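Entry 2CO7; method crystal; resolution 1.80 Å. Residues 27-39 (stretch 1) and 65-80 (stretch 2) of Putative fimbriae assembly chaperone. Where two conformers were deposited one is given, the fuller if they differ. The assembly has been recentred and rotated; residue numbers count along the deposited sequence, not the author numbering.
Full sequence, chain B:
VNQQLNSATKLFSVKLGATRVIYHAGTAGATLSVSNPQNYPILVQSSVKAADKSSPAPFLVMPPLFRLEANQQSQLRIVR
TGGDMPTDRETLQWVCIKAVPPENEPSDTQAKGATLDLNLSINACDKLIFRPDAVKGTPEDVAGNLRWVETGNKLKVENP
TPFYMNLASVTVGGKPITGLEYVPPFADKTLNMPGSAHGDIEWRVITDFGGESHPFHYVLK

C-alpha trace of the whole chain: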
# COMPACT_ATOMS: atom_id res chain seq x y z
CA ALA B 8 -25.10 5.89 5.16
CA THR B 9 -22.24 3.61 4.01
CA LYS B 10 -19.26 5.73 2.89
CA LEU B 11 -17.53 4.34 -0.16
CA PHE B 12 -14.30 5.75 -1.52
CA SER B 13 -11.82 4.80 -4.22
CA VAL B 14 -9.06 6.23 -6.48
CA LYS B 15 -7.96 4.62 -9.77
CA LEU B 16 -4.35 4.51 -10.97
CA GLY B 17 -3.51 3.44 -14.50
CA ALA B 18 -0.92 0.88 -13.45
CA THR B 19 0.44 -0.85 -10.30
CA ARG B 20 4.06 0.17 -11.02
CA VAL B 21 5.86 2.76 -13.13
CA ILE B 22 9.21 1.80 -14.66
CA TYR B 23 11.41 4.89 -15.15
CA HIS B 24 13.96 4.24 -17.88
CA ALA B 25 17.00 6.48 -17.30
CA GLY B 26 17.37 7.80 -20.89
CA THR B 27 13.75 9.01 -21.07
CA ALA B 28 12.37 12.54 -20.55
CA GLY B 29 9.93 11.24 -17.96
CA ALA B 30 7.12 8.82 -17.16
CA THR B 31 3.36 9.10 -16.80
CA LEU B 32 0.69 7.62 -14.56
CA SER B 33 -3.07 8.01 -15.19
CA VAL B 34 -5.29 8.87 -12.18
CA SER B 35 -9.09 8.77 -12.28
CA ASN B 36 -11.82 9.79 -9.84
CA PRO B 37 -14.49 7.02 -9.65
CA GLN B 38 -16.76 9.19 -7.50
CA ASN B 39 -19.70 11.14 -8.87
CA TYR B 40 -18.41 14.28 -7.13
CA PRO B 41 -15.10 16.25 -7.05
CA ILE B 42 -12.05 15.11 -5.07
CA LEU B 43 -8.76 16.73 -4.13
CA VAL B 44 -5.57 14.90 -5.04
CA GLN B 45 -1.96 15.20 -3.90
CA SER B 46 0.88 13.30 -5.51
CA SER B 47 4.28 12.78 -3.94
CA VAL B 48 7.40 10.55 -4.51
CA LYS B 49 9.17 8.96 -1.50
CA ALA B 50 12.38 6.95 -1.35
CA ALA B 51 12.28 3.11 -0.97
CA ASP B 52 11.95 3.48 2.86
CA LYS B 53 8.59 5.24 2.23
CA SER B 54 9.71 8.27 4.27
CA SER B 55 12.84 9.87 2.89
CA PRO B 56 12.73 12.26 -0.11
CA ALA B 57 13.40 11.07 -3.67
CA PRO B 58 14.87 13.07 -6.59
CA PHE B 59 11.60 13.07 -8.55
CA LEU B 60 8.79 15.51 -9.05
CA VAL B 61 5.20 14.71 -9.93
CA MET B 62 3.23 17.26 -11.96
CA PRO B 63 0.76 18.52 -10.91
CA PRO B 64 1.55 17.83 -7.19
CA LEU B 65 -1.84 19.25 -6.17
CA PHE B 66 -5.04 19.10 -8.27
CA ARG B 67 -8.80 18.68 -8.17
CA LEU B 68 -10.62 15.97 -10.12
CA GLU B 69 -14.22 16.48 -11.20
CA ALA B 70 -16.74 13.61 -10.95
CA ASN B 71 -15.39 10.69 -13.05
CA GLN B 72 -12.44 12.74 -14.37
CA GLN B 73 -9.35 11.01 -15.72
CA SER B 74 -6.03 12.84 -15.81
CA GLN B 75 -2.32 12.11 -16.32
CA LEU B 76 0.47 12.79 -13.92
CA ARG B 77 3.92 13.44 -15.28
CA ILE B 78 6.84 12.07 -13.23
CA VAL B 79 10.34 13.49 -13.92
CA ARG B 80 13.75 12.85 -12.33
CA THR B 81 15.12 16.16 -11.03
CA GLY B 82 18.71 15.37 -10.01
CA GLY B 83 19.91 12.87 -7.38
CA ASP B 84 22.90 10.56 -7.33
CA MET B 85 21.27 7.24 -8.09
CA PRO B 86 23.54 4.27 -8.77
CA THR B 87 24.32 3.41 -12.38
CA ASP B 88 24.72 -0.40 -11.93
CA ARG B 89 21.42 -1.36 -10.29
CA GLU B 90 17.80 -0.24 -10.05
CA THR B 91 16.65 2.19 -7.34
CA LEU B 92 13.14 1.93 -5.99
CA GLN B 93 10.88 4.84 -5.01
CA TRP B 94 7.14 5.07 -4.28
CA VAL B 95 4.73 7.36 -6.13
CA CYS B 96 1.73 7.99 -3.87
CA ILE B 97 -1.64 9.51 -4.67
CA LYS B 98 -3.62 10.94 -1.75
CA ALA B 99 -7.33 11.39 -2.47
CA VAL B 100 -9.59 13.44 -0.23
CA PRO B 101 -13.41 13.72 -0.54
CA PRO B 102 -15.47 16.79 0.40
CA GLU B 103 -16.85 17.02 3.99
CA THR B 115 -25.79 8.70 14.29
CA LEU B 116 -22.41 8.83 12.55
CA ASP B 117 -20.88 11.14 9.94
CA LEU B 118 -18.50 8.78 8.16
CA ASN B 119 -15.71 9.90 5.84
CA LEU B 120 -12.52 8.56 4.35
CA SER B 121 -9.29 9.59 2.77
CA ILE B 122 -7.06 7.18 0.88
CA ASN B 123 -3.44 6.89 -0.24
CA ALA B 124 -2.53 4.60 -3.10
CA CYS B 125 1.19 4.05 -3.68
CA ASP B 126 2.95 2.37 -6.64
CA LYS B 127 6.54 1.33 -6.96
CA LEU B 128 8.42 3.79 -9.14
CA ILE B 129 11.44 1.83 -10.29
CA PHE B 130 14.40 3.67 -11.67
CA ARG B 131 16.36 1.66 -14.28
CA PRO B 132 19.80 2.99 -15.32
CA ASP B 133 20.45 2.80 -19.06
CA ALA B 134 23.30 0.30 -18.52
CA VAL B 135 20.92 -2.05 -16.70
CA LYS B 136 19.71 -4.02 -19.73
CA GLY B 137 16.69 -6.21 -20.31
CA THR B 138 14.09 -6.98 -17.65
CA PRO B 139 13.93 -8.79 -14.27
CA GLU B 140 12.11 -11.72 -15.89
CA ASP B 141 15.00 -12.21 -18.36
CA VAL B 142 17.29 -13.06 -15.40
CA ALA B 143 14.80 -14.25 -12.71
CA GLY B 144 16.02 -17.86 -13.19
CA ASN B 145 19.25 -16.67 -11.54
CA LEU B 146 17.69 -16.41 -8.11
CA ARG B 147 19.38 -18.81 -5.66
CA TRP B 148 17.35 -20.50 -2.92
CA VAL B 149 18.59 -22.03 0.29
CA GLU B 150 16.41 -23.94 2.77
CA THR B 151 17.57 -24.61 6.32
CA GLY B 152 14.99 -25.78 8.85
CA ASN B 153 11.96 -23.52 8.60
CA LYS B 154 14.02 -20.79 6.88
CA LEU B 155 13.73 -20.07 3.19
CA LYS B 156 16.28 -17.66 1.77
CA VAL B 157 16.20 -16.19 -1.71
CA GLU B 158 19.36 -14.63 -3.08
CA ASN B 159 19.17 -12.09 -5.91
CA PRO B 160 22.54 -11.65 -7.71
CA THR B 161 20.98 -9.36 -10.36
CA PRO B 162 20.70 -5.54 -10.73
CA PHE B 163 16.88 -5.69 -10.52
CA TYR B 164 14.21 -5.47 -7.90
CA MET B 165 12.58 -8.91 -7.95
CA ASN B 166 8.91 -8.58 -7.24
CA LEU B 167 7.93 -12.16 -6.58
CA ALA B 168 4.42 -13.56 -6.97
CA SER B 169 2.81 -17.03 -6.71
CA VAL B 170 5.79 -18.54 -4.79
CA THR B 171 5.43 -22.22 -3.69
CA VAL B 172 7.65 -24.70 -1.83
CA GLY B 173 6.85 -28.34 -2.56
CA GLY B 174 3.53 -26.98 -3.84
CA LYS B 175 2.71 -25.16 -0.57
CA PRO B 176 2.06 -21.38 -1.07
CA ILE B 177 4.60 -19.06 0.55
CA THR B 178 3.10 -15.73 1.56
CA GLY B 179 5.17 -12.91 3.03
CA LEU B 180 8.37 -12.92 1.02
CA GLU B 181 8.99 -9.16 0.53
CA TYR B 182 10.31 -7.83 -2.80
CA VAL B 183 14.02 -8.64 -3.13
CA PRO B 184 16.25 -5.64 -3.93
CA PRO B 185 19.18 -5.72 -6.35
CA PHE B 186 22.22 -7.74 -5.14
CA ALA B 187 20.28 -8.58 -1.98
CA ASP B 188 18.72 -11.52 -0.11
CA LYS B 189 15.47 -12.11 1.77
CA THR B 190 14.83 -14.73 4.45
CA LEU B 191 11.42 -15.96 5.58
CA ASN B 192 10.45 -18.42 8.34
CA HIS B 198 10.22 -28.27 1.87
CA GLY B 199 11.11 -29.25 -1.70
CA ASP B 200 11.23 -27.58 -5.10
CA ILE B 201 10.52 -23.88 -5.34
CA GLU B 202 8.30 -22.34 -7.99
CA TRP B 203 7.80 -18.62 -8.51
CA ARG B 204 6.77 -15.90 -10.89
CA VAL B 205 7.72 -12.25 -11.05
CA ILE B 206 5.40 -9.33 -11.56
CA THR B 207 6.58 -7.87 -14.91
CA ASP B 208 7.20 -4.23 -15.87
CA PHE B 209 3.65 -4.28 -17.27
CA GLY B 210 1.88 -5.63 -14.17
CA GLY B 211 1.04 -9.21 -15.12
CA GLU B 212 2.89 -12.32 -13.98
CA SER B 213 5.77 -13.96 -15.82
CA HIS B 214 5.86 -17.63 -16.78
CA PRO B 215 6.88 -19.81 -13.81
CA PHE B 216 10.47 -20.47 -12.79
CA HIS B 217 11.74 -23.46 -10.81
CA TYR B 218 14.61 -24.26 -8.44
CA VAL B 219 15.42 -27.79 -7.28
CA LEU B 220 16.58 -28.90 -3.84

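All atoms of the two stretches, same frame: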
# COMPACT_ATOMS: atom_id res chain seq x y z
N THR B 27 15.00 8.32 -20.72
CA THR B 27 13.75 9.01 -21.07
C THR B 27 13.58 10.41 -20.47
O THR B 27 14.32 10.80 -19.57
CB THR B 27 12.53 8.16 -20.69
OG1 THR B 27 12.38 8.16 -19.27
CG2 THR B 27 12.68 6.73 -21.29
N ALA B 28 12.62 11.16 -21.00
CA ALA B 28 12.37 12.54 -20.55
C ALA B 28 11.46 12.52 -19.32
O ALA B 28 11.29 13.51 -18.61
CB ALA B 28 11.74 13.34 -21.65
N GLY B 29 10.83 11.38 -19.09
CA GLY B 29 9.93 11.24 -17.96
C GLY B 29 8.91 10.13 -18.17
O GLY B 29 8.83 9.55 -19.27
N ALA B 30 8.10 9.89 -17.14
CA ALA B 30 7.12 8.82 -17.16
C ALA B 30 5.74 9.41 -16.88
O ALA B 30 5.60 10.60 -16.51
CB ALA B 30 7.48 7.80 -16.13
N THR B 31 4.71 8.61 -17.08
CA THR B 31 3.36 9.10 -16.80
C THR B 31 2.59 8.08 -16.03
O THR B 31 2.91 6.88 -16.06
CB THR B 31 2.54 9.48 -18.08
OG1 THR B 31 2.43 8.35 -18.96
CG2 THR B 31 3.15 10.68 -18.83
N LEU B 32 1.56 8.54 -15.34
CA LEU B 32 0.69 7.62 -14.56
C LEU B 32 -0.71 8.24 -14.61
O LEU B 32 -0.89 9.39 -14.23
CB LEU B 32 1.17 7.52 -13.12
CG LEU B 32 0.29 6.69 -12.16
CD1 LEU B 32 0.12 5.24 -12.59
CD2 LEU B 32 0.89 6.80 -10.73
N SER B 33 -1.69 7.51 -15.14
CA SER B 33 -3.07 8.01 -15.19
C SER B 33 -3.70 7.92 -13.79
O SER B 33 -3.45 6.98 -13.06
CB SER B 33 -3.86 7.20 -16.22
OG SER B 33 -5.21 7.59 -16.31
N VAL B 34 -4.52 8.91 -13.43
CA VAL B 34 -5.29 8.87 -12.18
C VAL B 34 -6.72 9.26 -12.54
O VAL B 34 -6.92 10.24 -13.26
CB VAL B 34 -4.73 9.90 -11.12
CG1 VAL B 34 -4.75 11.29 -11.68
CG2 VAL B 34 -5.49 9.82 -9.77
N SER B 35 -7.68 8.48 -12.05
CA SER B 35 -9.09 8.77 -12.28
C SER B 35 -9.86 8.82 -10.98
O SER B 35 -9.52 8.12 -10.04
CB SER B 35 -9.73 7.75 -13.24
OG SER B 35 -8.93 7.61 -14.42
N ASN B 36 -10.91 9.65 -10.97
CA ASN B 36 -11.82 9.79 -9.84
C ASN B 36 -13.09 8.98 -10.11
O ASN B 36 -13.94 9.42 -10.88
CB ASN B 36 -12.18 11.29 -9.72
CG ASN B 36 -13.24 11.57 -8.70
OD1 ASN B 36 -13.85 12.65 -8.69
ND2 ASN B 36 -13.49 10.61 -7.83
N PRO B 37 -13.26 7.82 -9.47
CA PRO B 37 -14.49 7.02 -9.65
C PRO B 37 -15.77 7.59 -9.05
O PRO B 37 -16.87 7.10 -9.37
CB PRO B 37 -14.18 5.69 -8.94
CG PRO B 37 -12.97 5.90 -8.18
CD PRO B 37 -12.28 7.17 -8.58
N GLN B 38 -15.63 8.60 -8.20
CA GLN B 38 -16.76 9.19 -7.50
C GLN B 38 -17.52 10.14 -8.40
O GLN B 38 -16.94 10.77 -9.27
CB GLN B 38 -16.28 9.97 -6.27
CG GLN B 38 -15.97 9.07 -5.06
CD GLN B 38 -14.66 8.24 -5.16
OE1 GLN B 38 -14.66 7.07 -4.80
NE2 GLN B 38 -13.57 8.84 -5.63
N ASN B 39 -18.82 10.24 -8.14
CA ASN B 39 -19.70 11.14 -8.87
C ASN B 39 -19.75 12.52 -8.22
O ASN B 39 -20.80 13.16 -8.14
CB ASN B 39 -21.11 10.55 -9.00
CG ASN B 39 -21.85 11.09 -10.20
OD1 ASN B 39 -21.24 11.72 -11.08
ND2 ASN B 39 -23.16 10.86 -10.26
N LEU B 65 -0.59 18.93 -6.83
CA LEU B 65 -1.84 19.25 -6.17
C LEU B 65 -2.89 19.56 -7.25
O LEU B 65 -2.69 20.46 -8.08
CB LEU B 65 -1.61 20.48 -5.30
CG LEU B 65 -1.99 20.39 -3.84
CD1 LEU B 65 -3.43 20.05 -3.71
CD2 LEU B 65 -1.12 19.30 -3.21
N PHE B 66 -4.01 18.83 -7.26
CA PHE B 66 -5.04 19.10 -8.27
C PHE B 66 -6.41 18.64 -7.79
O PHE B 66 -6.51 17.93 -6.79
CB PHE B 66 -4.68 18.42 -9.61
CG PHE B 66 -4.42 16.91 -9.50
CD1 PHE B 66 -5.36 16.01 -10.00
CD2 PHE B 66 -3.22 16.41 -8.98
CE1 PHE B 66 -5.15 14.64 -9.95
CE2 PHE B 66 -2.99 15.02 -8.92
CZ PHE B 66 -3.95 14.13 -9.42
N ARG B 67 -7.45 19.05 -8.50
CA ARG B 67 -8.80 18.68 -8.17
C ARG B 67 -9.27 17.86 -9.36
O ARG B 67 -9.05 18.24 -10.52
CB ARG B 67 -9.64 19.94 -7.99
CG ARG B 67 -11.05 19.75 -7.44
CD ARG B 67 -11.51 21.15 -7.02
NE ARG B 67 -12.86 21.20 -6.45
CZ ARG B 67 -13.97 21.41 -7.14
NH1 ARG B 67 -13.91 21.53 -8.46
NH2 ARG B 67 -15.14 21.47 -6.53
N LEU B 68 -9.92 16.74 -9.08
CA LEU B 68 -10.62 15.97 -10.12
C LEU B 68 -12.12 16.13 -10.03
O LEU B 68 -12.68 15.98 -8.95
CB LEU B 68 -10.24 14.50 -10.04
CG LEU B 68 -8.80 14.17 -10.45
CD1 LEU B 68 -8.61 12.67 -10.22
CD2 LEU B 68 -8.51 14.57 -11.90
N GLU B 69 -12.77 16.47 -11.15
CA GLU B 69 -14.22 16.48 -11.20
C GLU B 69 -14.72 15.04 -11.13
O GLU B 69 -13.93 14.09 -11.28
CB GLU B 69 -14.73 17.14 -12.50
CG GLU B 69 -14.32 18.61 -12.68
CD GLU B 69 -14.80 19.52 -11.54
OE1 GLU B 69 -15.79 20.24 -11.73
OE2 GLU B 69 -14.19 19.50 -10.44
N ALA B 70 -16.04 14.90 -10.92
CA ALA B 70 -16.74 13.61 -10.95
C ALA B 70 -16.22 12.85 -12.17
O ALA B 70 -16.29 13.38 -13.29
CB ALA B 70 -18.28 13.82 -11.06
N ASN B 71 -15.77 11.62 -11.96
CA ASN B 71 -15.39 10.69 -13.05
C ASN B 71 -14.25 11.17 -13.96
O ASN B 71 -14.01 10.60 -15.03
CB ASN B 71 -16.63 10.27 -13.90
CG ASN B 71 -17.94 10.30 -13.10
OD1 ASN B 71 -18.62 11.34 -13.01
ND2 ASN B 71 -18.34 9.17 -12.59
N GLN B 72 -13.51 12.21 -13.55
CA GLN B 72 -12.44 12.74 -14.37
C GLN B 72 -11.22 11.84 -14.39
O GLN B 72 -10.82 11.29 -13.36
CB GLN B 72 -12.04 14.15 -13.92
CG GLN B 72 -10.98 14.80 -14.83
CD GLN B 72 -10.65 16.23 -14.45
OE1 GLN B 72 -11.15 16.76 -13.47
NE2 GLN B 72 -9.81 16.87 -15.27
N GLN B 73 -10.61 11.74 -15.56
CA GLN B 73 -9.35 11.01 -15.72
C GLN B 73 -8.29 12.01 -16.19
O GLN B 73 -8.54 12.84 -17.06
CB GLN B 73 -9.51 9.87 -16.75
CG GLN B 73 -8.18 9.17 -17.21
CD GLN B 73 -7.41 9.92 -18.29
OE1 GLN B 73 -8.00 10.48 -19.23
NE2 GLN B 73 -6.07 9.87 -18.22
N SER B 74 -7.12 11.90 -15.59
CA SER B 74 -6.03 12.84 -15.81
C SER B 74 -4.72 12.04 -15.86
O SER B 74 -4.69 10.87 -15.49
CB SER B 74 -5.93 13.83 -14.66
OG SER B 74 -5.11 14.91 -15.07
N GLN B 75 -3.65 12.70 -16.30
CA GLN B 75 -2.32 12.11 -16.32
C GLN B 75 -1.40 12.88 -15.41
O GLN B 75 -1.43 14.12 -15.36
CB GLN B 75 -1.74 12.12 -17.75
CG GLN B 75 -2.57 11.41 -18.78
CD GLN B 75 -2.45 9.88 -18.75
OE1 GLN B 75 -3.23 9.19 -19.41
NE2 GLN B 75 -1.47 9.35 -18.00
N LEU B 76 -0.57 12.16 -14.68
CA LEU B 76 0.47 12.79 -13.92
C LEU B 76 1.74 12.57 -14.67
O LEU B 76 1.94 11.48 -15.19
CB LEU B 76 0.56 12.13 -12.57
CG LEU B 76 -0.76 12.02 -11.83
CD1 LEU B 76 -0.50 11.31 -10.53
CD2 LEU B 76 -1.37 13.43 -11.63
N ARG B 77 2.60 13.58 -14.71
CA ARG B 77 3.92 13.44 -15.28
C ARG B 77 4.92 13.28 -14.14
O ARG B 77 4.93 14.08 -13.21
CB ARG B 77 4.24 14.73 -16.03
CG ARG B 77 5.70 14.89 -16.43
CD ARG B 77 6.02 14.23 -17.78
NE ARG B 77 7.12 14.93 -18.42
CZ ARG B 77 7.93 14.39 -19.34
NH1 ARG B 77 7.75 13.13 -19.72
NH2 ARG B 77 8.91 15.11 -19.87
N ILE B 78 5.81 12.30 -14.25
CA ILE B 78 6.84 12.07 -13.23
C ILE B 78 8.21 12.30 -13.88
O ILE B 78 8.48 11.72 -14.91
CB ILE B 78 6.78 10.61 -12.72
CG1 ILE B 78 5.40 10.27 -12.15
CG2 ILE B 78 7.92 10.38 -11.70
CD1 ILE B 78 5.11 8.77 -11.99
N VAL B 79 9.06 13.14 -13.28
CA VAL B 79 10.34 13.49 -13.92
C VAL B 79 11.45 13.44 -12.87
O VAL B 79 11.25 13.90 -11.74
CB VAL B 79 10.28 14.89 -14.66
CG1 VAL B 79 9.27 14.91 -15.80
CG2 VAL B 79 9.96 16.02 -13.69
N ARG B 80 12.57 12.80 -13.20
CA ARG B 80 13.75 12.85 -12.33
C ARG B 80 14.30 14.26 -12.29
O ARG B 80 14.50 14.87 -13.35
CB ARG B 80 14.84 11.90 -12.81
CG ARG B 80 15.99 11.79 -11.81
CD ARG B 80 17.15 10.86 -12.26
NE ARG B 80 17.81 11.35 -13.49
CZ ARG B 80 18.73 12.32 -13.57
NH1 ARG B 80 19.15 12.98 -12.49
NH2 ARG B 80 19.21 12.66 -14.76
O HOH W 1 8.84 10.76 -21.81
O HOH W 2 0.00 7.15 -18.29

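Strand 30-35 pairs antiparallel with strand 73-80: the axes approach to 4.5 Å, with 151° between their N-to-C directions. The register rests on alternating pairs of backbone hydrogen bonds. Ala 30 N to Ile 78 O is 2.9 Å and Ile 78 N to Ala 30 O 2.8 Å; Leu 32 with Leu 76 and Val 34 with Ser 74 are joined in the same way. Past the strand end, Asn 36 N still reaches Gln 72 O at 2.9 Å.

This alternation sorts the side chains onto two faces. Ala 30, Leu 32, Val 34, Ser 74, Leu 76 and Ile 78 share one, which is largely apolar. Val 34 is its best-covered member, losing 96 Å² to the other stretch. With chi1 at 58° (p), its CG1 lies 3.7 Å from Phe 66 CZ and 4.0 Å from Leu 76 CD2, while its CG2 lies 4.2 Å from Leu 68 CD1. The valine thus also touches strand 65-68, whose axis comes no closer than 9.4 Å; side chains bridge that gap. Phe 66 (chi1 p) meets CG1 obliquely.

The other face, with Thr 31, Ser 33, Ser 35, Gln 73, Gln 75 and Arg 77, is polar or charged. Ser 33, modelled here in one of two deposited conformers, has chi1 at 178° (t), which places OG 3.1 Å from Gln 73 NE2; the amide donates at an N-H...O angle of 151°. Gln 75 folds back with chi1 and chi2 both m, so its end approaches the neighbouring strand. Its NE2 donates to a water at 2.7 Å, and that water lies 2.8 Å from Thr 31 OG1, linking the two side chains.

The end of Arg 77 (t, p, t) also comes nearer to stretch 1. Ala 28 O sits over one face of the guanidinium, 3.1 Å from Arg 77 NH2, but the angle is too poor for a hydrogen bond. A water instead donates to Gly 29 O at 2.8 Å and accepts a weak bond from Arg 77 NH1 at 3.3 Å. Gly 29, at phi/psi 157/176, leaves room for this arginine: an ideal CB there would stand 2.6 Å from Arg 77 NH1, a clash, and would also jam against the preceding carbonyl.

A type II turn, Glu 69 to Gln 72, closes the far end. The extended Gln 72 side chain (t, t) carries OE1 back to accept from Glu 69 N at 2.8 Å, while Asn 71 N donates across to Gln 38 O at 3.1 Å.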